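Local coordinates for protein urocanate hydratase (PDB 7NED) that probably adds water to thiourocanate in bacterial ergothioneine breakdown, using a tightly held NAD+ as cofactor, and also binds urocanate, at residues Leu463-Asn468 against Asn514-Leu518. Numbering follows the deposited sequence.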
loop_
_atom_site.group_PDB
_atom_site.type_symbol
_atom_site.label_atom_id
_atom_site.label_comp_id
_atom_site.label_asym_id
_atom_site.label_seq_id
_atom_site.Cartn_x
_atom_site.Cartn_y
_atom_site.Cartn_z
ATOM N N LEU A 463 -2.486 -6.785 -1.727
ATOM C CA LEU A 463 -2.447 -8.106 -2.367
ATOM C C LEU A 463 -3.225 -8.141 -3.689
ATOM O O LEU A 463 -2.784 -8.767 -4.661
ATOM C CB LEU A 463 -3.029 -9.146 -1.402
ATOM C CG LEU A 463 -2.076 -9.401 -0.242
ATOM C CD1 LEU A 463 -2.810 -10.271 0.812
ATOM C CD2 LEU A 463 -0.828 -10.111 -0.778
ATOM N N ASN A 464 -4.409 -7.516 -3.726
ATOM C CA ASN A 464 -5.227 -7.535 -4.935
ATOM C C ASN A 464 -4.466 -6.893 -6.097
ATOM O O ASN A 464 -4.373 -7.458 -7.200
ATOM C CB ASN A 464 -6.549 -6.821 -4.619
ATOM C CG ASN A 464 -7.469 -6.698 -5.815
ATOM O OD1 ASN A 464 -7.815 -5.597 -6.218
ATOM N ND2 ASN A 464 -7.894 -7.813 -6.352
ATOM N N ALA A 465 -3.841 -5.746 -5.837
ATOM C CA ALA A 465 -3.041 -5.076 -6.862
ATOM C C ALA A 465 -1.869 -5.947 -7.319
ATOM O O ALA A 465 -1.661 -6.151 -8.523
ATOM C CB ALA A 465 -2.527 -3.741 -6.321
ATOM N N MET A 466 -1.055 -6.432 -6.367
ATOM C CA MET A 466 0.074 -7.278 -6.758
ATOM C C MET A 466 -0.341 -8.518 -7.512
ATOM O O MET A 466 0.303 -8.881 -8.503
ATOM C CB MET A 466 0.963 -7.661 -5.572
ATOM C CG MET A 466 1.620 -6.463 -4.897
ATOM S SD MET A 466 2.770 -7.053 -3.657
ATOM C CE MET A 466 1.595 -7.503 -2.433
ATOM N N LEU A 467 -1.382 -9.197 -7.050
ATOM C CA LEU A 467 -1.859 -10.380 -7.764
ATOM C C LEU A 467 -2.399 -10.020 -9.145
ATOM O O LEU A 467 -2.157 -10.738 -10.131
ATOM C CB LEU A 467 -2.944 -11.078 -6.922
ATOM C CG LEU A 467 -3.473 -12.413 -7.451
ATOM C CD1 LEU A 467 -2.337 -13.429 -7.654
ATOM C CD2 LEU A 467 -4.533 -13.020 -6.493
ATOM N N ASN A 468 -3.125 -8.904 -9.252
ATOM C CA ASN A 468 -3.614 -8.518 -10.572
ATOM C C ASN A 468 -2.475 -8.137 -11.507
ATOM O O ASN A 468 -2.543 -8.427 -12.707
ATOM C CB ASN A 468 -4.630 -7.390 -10.453
ATOM C CG ASN A 468 -5.957 -7.906 -9.937
ATOM O OD1 ASN A 468 -6.183 -9.122 -9.949
ATOM N ND2 ASN A 468 -6.840 -7.011 -9.509
ATOM N N ASN A 514 -8.675 -14.326 -10.532
ATOM C CA ASN A 514 -7.928 -13.963 -9.317
ATOM C C ASN A 514 -8.460 -12.702 -8.657
ATOM O O ASN A 514 -8.318 -12.532 -7.437
ATOM C CB ASN A 514 -6.430 -13.770 -9.640
ATOM C CG ASN A 514 -5.773 -15.051 -10.079
ATOM O OD1 ASN A 514 -6.368 -16.122 -9.923
ATOM N ND2 ASN A 514 -4.577 -14.958 -10.688
ATOM N N ASP A 515 -9.052 -11.800 -9.436
ATOM C CA ASP A 515 -9.635 -10.605 -8.843
ATOM C C ASP A 515 -10.823 -10.981 -7.971
ATOM O O ASP A 515 -10.918 -10.539 -6.821
ATOM C CB ASP A 515 -10.029 -9.625 -9.940
ATOM C CG ASP A 515 -10.365 -8.242 -9.400
ATOM O OD1 ASP A 515 -9.592 -7.686 -8.587
ATOM O OD2 ASP A 515 -11.420 -7.689 -9.806
ATOM N N THR A 516 -11.704 -11.863 -8.465
ATOM C CA THR A 516 -12.782 -12.325 -7.602
ATOM C C THR A 516 -12.306 -13.397 -6.634
ATOM O O THR A 516 -12.788 -13.445 -5.501
ATOM C CB THR A 516 -13.967 -12.851 -8.434
ATOM O OG1 THR A 516 -13.518 -13.803 -9.399
ATOM C CG2 THR A 516 -14.598 -11.677 -9.171
ATOM N N GLY A 517 -11.371 -14.250 -7.051
ATOM C CA GLY A 517 -10.961 -15.347 -6.192
ATOM C C GLY A 517 -10.368 -14.860 -4.885
ATOM O O GLY A 517 -10.665 -15.390 -3.816
ATOM N N LEU A 518 -9.523 -13.837 -4.948
ATOM C CA LEU A 518 -8.967 -13.316 -3.703
ATOM C C LEU A 518 -10.050 -12.657 -2.877
ATOM O O LEU A 518 -10.006 -12.702 -1.635
ATOM C CB LEU A 518 -7.839 -12.317 -4.007
ATOM C CG LEU A 518 -7.127 -11.713 -2.780
ATOM C CD1 LEU A 518 -6.387 -12.785 -1.989
ATOM C CD2 LEU A 518 -6.186 -10.570 -3.231
HETATM O O HOH W 1 -6.616 -10.221 -6.975
#
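OD1 of D515 takes two amide N-H groups from successive turns of helix 459-469. ND2 of N464 reaches OD1 of D515 at 2.8 Å, nearly straight along the C-O bond, with amide and carboxylate almost coplanar. ND2 of N468 meets OD1 of D515 at 3.0 Å from above the carboxylate plane, the amide of N468 being turned 58° from it. The carboxylate of D515 reaches across to helix 459-469 because CG stands opposite the backbone N (chi1 -168°), while OD2 salt-bridges R432 of strand 428-441. A water donates to OD1 of N468 and, at 2.9 Å, to the backbone O of N514. Beside this polar patch, CD2 of L518 lies 3.6 Å from the backbone N of N464, and CD2 of L467 rests 3.8 Å from CB of N514, whose ND2 hydrogen-bonds S471 OG in the same chain and K83 O of the second subunit. Replacing D515 by alanine would probably leave both asparagine amides without their shared acceptor and R432 without its carboxylate mate. The two roughly antiparallel helices of the C-terminal domain are thus joined by a buried carboxylate, whose negative charge is probably offset by the arginine and the two amide dipoles.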